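Local coordinates for protein Bd0816 (Bdellovibrio bacteriovorus HD100, PDB 5CER) that belongs to the S13 family of serine-type D-Ala-D-Ala carboxypeptidases and probably trims the terminal D-alanine from peptidoglycan stem peptides, at residues L102-W112 with Q133-S144. The protein carries 2 engineered substitutions. Numbering follows the deposited sequence.
Sequences LTFDENFLLDW and QAEAVIKNLKES
With chi1 at 66°, F104 carries CG between its backbone N and carbonyl carbon, and its ring meets V137, whose CG1 lies anti to the backbone N (chi1 171°). The two side chains come from opposite directions, and V137 CG1 sits over one face of the ring, 3.5 Å from its centroid, a CH-pi contact. I138 CG1 comes up at the edge of the same ring, while L141 CD1 approaches F104 CD2 obliquely. The other methyl of L141, CD2, lies 3.5 Å from L110 CD2, and V137 CG2 rests against the carbonyl oxygen of F108. Helix 130-145 packs over the end of strand 98-104 and the chain that follows it, on one side of a mixed sheet; L141 also touches I179 and A134 touches F181, both on the neighbouring strand 175-181. Just past the strand, D105 OD1 accepts from the backbone N of N107 in an Asx turn, within a type I beta turn from D105 to F108. That turn is tied to the helix by Q133, whose extended chain carries NE2 to E106 O at 2.9 Å; the oxygen lies near the amide plane of Q133, but the donor stands above the carbonyl plane of E106. L109 CD2 lies against the same amide. Further along, N140 bridges helix and loop: N140 OD1 accepts from the backbone N of W112 at 2.9 Å, 163° at the hydrogen, while ND2 donates back to A136 O, holding the amide's rotation. Beyond it, S144 CB sits over the indole face of W112, 3.4 Å from the centroid of the five-membered ring.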
loop_
_atom_site.group_PDB
_atom_site.type_symbol
_atom_site.label_atom_id
_atom_site.label_comp_id
_atom_site.label_asym_id
_atom_site.label_seq_id
_atom_site.Cartn_x
_atom_site.Cartn_y
_atom_site.Cartn_z
ATOM N N LEU A 102 -8.951 25.428 -22.935
ATOM C CA LEU A 102 -9.283 24.470 -21.928
ATOM C C LEU A 102 -9.434 25.262 -20.618
ATOM O O LEU A 102 -8.466 25.759 -20.062
ATOM C CB LEU A 102 -8.193 23.398 -21.853
ATOM C CG LEU A 102 -8.532 22.041 -21.211
ATOM C CD1 LEU A 102 -7.703 20.805 -21.588
ATOM C CD2 LEU A 102 -8.366 22.312 -19.770
ATOM N N THR A 103 -10.655 25.354 -20.129
ATOM C CA THR A 103 -10.914 25.879 -18.802
ATOM C C THR A 103 -11.359 24.760 -17.874
ATOM O O THR A 103 -11.715 23.667 -18.329
ATOM C CB THR A 103 -11.973 27.002 -18.856
ATOM O OG1 THR A 103 -13.256 26.472 -19.222
ATOM C CG2 THR A 103 -11.583 28.051 -19.862
ATOM N N PHE A 104 -11.287 25.010 -16.565
ATOM C CA PHE A 104 -11.714 24.038 -15.550
ATOM C C PHE A 104 -12.165 24.787 -14.313
ATOM O O PHE A 104 -11.650 25.885 -14.011
ATOM C CB PHE A 104 -10.575 23.051 -15.214
ATOM C CG PHE A 104 -9.393 23.702 -14.538
ATOM C CD1 PHE A 104 -9.351 23.846 -13.155
ATOM C CD2 PHE A 104 -8.372 24.262 -15.294
ATOM C CE1 PHE A 104 -8.306 24.481 -12.527
ATOM C CE2 PHE A 104 -7.315 24.910 -14.664
ATOM C CZ PHE A 104 -7.282 25.009 -13.266
ATOM N N ASP A 105 -13.104 24.190 -13.583
ATOM C CA ASP A 105 -13.695 24.809 -12.390
ATOM C C ASP A 105 -13.034 24.316 -11.068
ATOM O O ASP A 105 -12.087 23.502 -11.060
ATOM C CB ASP A 105 -15.239 24.668 -12.415
ATOM C CG ASP A 105 -15.747 23.292 -11.992
ATOM O OD1 ASP A 105 -14.975 22.470 -11.459
ATOM O OD2 ASP A 105 -16.967 23.052 -12.151
ATOM N N GLU A 106 -13.554 24.795 -9.942
ATOM C CA GLU A 106 -12.949 24.537 -8.608
ATOM C C GLU A 106 -12.991 23.115 -8.111
ATOM O O GLU A 106 -12.344 22.783 -7.128
ATOM C CB GLU A 106 -13.582 25.453 -7.538
ATOM C CG GLU A 106 -15.089 25.325 -7.326
ATOM C CD GLU A 106 -15.912 26.292 -8.154
ATOM O OE1 GLU A 106 -15.478 26.675 -9.276
ATOM O OE2 GLU A 106 -17.004 26.682 -7.673
ATOM N N ASN A 107 -13.741 22.290 -8.806
ATOM C CA ASN A 107 -13.880 20.900 -8.457
ATOM C C ASN A 107 -13.001 19.955 -9.273
ATOM O O ASN A 107 -13.064 18.727 -9.055
ATOM C CB ASN A 107 -15.377 20.518 -8.527
ATOM C CG ASN A 107 -16.188 21.222 -7.457
ATOM O OD1 ASN A 107 -15.779 21.379 -6.295
ATOM N ND2 ASN A 107 -17.307 21.713 -7.860
ATOM N N PHE A 108 -12.260 20.469 -10.261
ATOM C CA PHE A 108 -11.444 19.580 -11.079
ATOM C C PHE A 108 -10.090 19.384 -10.390
ATOM O O PHE A 108 -9.284 20.332 -10.319
ATOM C CB PHE A 108 -11.310 20.085 -12.527
ATOM C CG PHE A 108 -10.474 19.176 -13.394
ATOM C CD1 PHE A 108 -10.791 17.839 -13.523
ATOM C CD2 PHE A 108 -9.376 19.653 -14.074
ATOM C CE1 PHE A 108 -10.016 16.993 -14.292
ATOM C CE2 PHE A 108 -8.605 18.801 -14.861
ATOM C CZ PHE A 108 -8.913 17.470 -14.955
ATOM N N LEU A 109 -9.870 18.191 -9.849
ATOM C CA LEU A 109 -8.589 17.854 -9.258
ATOM C C LEU A 109 -7.807 17.031 -10.292
ATOM O O LEU A 109 -8.350 16.124 -10.879
ATOM C CB LEU A 109 -8.780 17.097 -7.966
ATOM C CG LEU A 109 -9.496 17.920 -6.847
ATOM C CD1 LEU A 109 -9.801 17.166 -5.544
ATOM C CD2 LEU A 109 -8.792 19.223 -6.473
ATOM N N LEU A 110 -6.554 17.399 -10.506
ATOM C CA LEU A 110 -5.662 16.666 -11.366
ATOM C C LEU A 110 -4.272 16.691 -10.725
ATOM O O LEU A 110 -3.670 17.779 -10.558
ATOM C CB LEU A 110 -5.616 17.267 -12.764
ATOM C CG LEU A 110 -4.742 16.548 -13.807
ATOM C CD1 LEU A 110 -5.306 15.202 -14.209
ATOM C CD2 LEU A 110 -4.536 17.430 -15.027
ATOM N N ASP A 111 -3.830 15.507 -10.289
ATOM C CA ASP A 111 -2.437 15.301 -9.881
ATOM C C ASP A 111 -1.920 14.100 -10.650
ATOM O O ASP A 111 -2.416 12.983 -10.479
ATOM C CB ASP A 111 -2.316 15.084 -8.396
ATOM C CG ASP A 111 -0.893 15.061 -7.946
ATOM O OD1 ASP A 111 -0.080 14.325 -8.534
ATOM O OD2 ASP A 111 -0.567 15.765 -6.981
ATOM N N TRP A 112 -1.013 14.387 -11.579
ATOM C CA TRP A 112 -0.532 13.416 -12.573
ATOM C C TRP A 112 -0.089 12.108 -11.915
ATOM O O TRP A 112 -0.425 11.046 -12.407
ATOM C CB TRP A 112 0.654 13.999 -13.392
ATOM C CG TRP A 112 0.907 13.275 -14.686
ATOM C CD1 TRP A 112 1.999 12.524 -15.025
ATOM C CD2 TRP A 112 -0.003 13.195 -15.795
ATOM N NE1 TRP A 112 1.836 12.021 -16.289
ATOM C CE2 TRP A 112 0.611 12.418 -16.775
ATOM C CE3 TRP A 112 -1.274 13.729 -16.048
ATOM C CZ2 TRP A 112 0.005 12.171 -18.001
ATOM C CZ3 TRP A 112 -1.860 13.492 -17.265
ATOM C CH2 TRP A 112 -1.215 12.732 -18.230
ATOM N N GLN A 133 -4.726 25.888 -5.712
ATOM C CA GLN A 133 -5.223 24.693 -6.353
ATOM C C GLN A 133 -5.243 24.842 -7.877
ATOM O O GLN A 133 -4.767 23.971 -8.612
ATOM C CB GLN A 133 -6.636 24.362 -5.849
ATOM C CG GLN A 133 -7.157 23.010 -6.351
ATOM C CD GLN A 133 -8.600 22.751 -5.985
ATOM O OE1 GLN A 133 -8.904 22.572 -4.828
ATOM N NE2 GLN A 133 -9.490 22.785 -6.957
ATOM N N ALA A 134 -5.819 25.950 -8.329
ATOM C CA ALA A 134 -5.863 26.276 -9.759
ATOM C C ALA A 134 -4.471 26.241 -10.387
ATOM O O ALA A 134 -4.264 25.598 -11.420
ATOM C CB ALA A 134 -6.521 27.626 -9.972
ATOM N N GLU A 135 -3.500 26.896 -9.746
ATOM C CA GLU A 135 -2.131 26.980 -10.321
ATOM C C GLU A 135 -1.511 25.587 -10.428
ATOM O O GLU A 135 -0.767 25.330 -11.387
ATOM C CB GLU A 135 -1.150 27.900 -9.508
ATOM C CG GLU A 135 -1.556 29.409 -9.324
ATOM C CD GLU A 135 -1.852 30.096 -10.659
ATOM O OE1 GLU A 135 -0.886 30.422 -11.384
ATOM O OE2 GLU A 135 -3.037 30.359 -10.995
ATOM N N ALA A 136 -1.782 24.719 -9.446
ATOM C CA ALA A 136 -1.241 23.351 -9.492
ATOM C C ALA A 136 -1.941 22.522 -10.565
ATOM O O ALA A 136 -1.287 21.739 -11.242
ATOM C CB ALA A 136 -1.319 22.695 -8.130
ATOM N N VAL A 137 -3.241 22.730 -10.763
ATOM C CA VAL A 137 -3.966 22.037 -11.821
ATOM C C VAL A 137 -3.471 22.504 -13.208
ATOM O O VAL A 137 -3.210 21.689 -14.110
ATOM C CB VAL A 137 -5.484 22.258 -11.693
ATOM C CG1 VAL A 137 -6.213 21.731 -12.924
ATOM C CG2 VAL A 137 -6.015 21.584 -10.455
ATOM N N ILE A 138 -3.292 23.817 -13.354
ATOM C CA ILE A 138 -2.620 24.365 -14.527
ATOM C C ILE A 138 -1.290 23.675 -14.774
ATOM O O ILE A 138 -1.063 23.200 -15.887
ATOM C CB ILE A 138 -2.454 25.901 -14.423
ATOM C CG1 ILE A 138 -3.882 26.449 -14.575
ATOM C CG2 ILE A 138 -1.478 26.444 -15.490
ATOM C CD1 ILE A 138 -4.205 27.894 -14.481
ATOM N N LYS A 139 -0.407 23.662 -13.770
ATOM C CA LYS A 139 0.900 23.004 -13.917
ATOM C C LYS A 139 0.824 21.577 -14.517
ATOM O O LYS A 139 1.567 21.273 -15.440
ATOM C CB LYS A 139 1.669 22.918 -12.603
ATOM C CG LYS A 139 2.359 24.203 -12.231
ATOM C CD LYS A 139 2.068 25.580 -13.020
ATOM C CE LYS A 139 3.226 26.144 -13.846
ATOM N NZ LYS A 139 3.120 25.875 -15.311
ATOM N N ASN A 140 -0.060 20.745 -13.965
ATOM C CA ASN A 140 -0.306 19.382 -14.456
ATOM C C ASN A 140 -0.861 19.297 -15.854
ATOM O O ASN A 140 -0.342 18.524 -16.672
ATOM C CB ASN A 140 -1.278 18.635 -13.540
ATOM C CG ASN A 140 -0.627 18.178 -12.273
ATOM O OD1 ASN A 140 -0.084 17.078 -12.203
ATOM N ND2 ASN A 140 -0.622 19.036 -11.275
ATOM N N LEU A 141 -1.910 20.076 -16.122
ATOM C CA LEU A 141 -2.441 20.203 -17.469
ATOM C C LEU A 141 -1.359 20.607 -18.491
ATOM O O LEU A 141 -1.243 20.028 -19.577
ATOM C CB LEU A 141 -3.618 21.195 -17.523
ATOM C CG LEU A 141 -4.930 20.726 -16.894
ATOM C CD1 LEU A 141 -5.938 21.869 -16.754
ATOM C CD2 LEU A 141 -5.533 19.571 -17.669
ATOM N N LYS A 142 -0.582 21.600 -18.126
ATOM C CA LYS A 142 0.395 22.178 -19.026
ATOM C C LYS A 142 1.578 21.260 -19.259
ATOM O O LYS A 142 1.992 21.061 -20.402
ATOM C CB LYS A 142 0.870 23.508 -18.451
ATOM C CG LYS A 142 1.089 24.572 -19.464
ATOM C CD LYS A 142 1.896 25.721 -18.880
ATOM C CE LYS A 142 0.996 26.939 -18.762
ATOM N NZ LYS A 142 0.998 27.712 -20.037
ATOM N N GLU A 143 2.117 20.700 -18.180
ATOM C CA GLU A 143 3.330 19.916 -18.239
ATOM C C GLU A 143 3.125 18.452 -18.585
ATOM O O GLU A 143 4.049 17.828 -19.116
ATOM C CB GLU A 143 4.109 20.035 -16.908
ATOM C CG GLU A 143 4.640 21.446 -16.686
ATOM C CD GLU A 143 5.385 21.658 -15.363
ATOM O OE1 GLU A 143 5.390 20.771 -14.480
ATOM O OE2 GLU A 143 5.981 22.743 -15.230
ATOM N N SER A 144 1.966 17.883 -18.229
ATOM C CA SER A 144 1.754 16.413 -18.343
ATOM C C SER A 144 0.625 16.023 -19.270
ATOM O O SER A 144 0.857 15.251 -20.201
ATOM C CB SER A 144 1.526 15.788 -16.971
ATOM O OG SER A 144 2.575 16.104 -16.063
#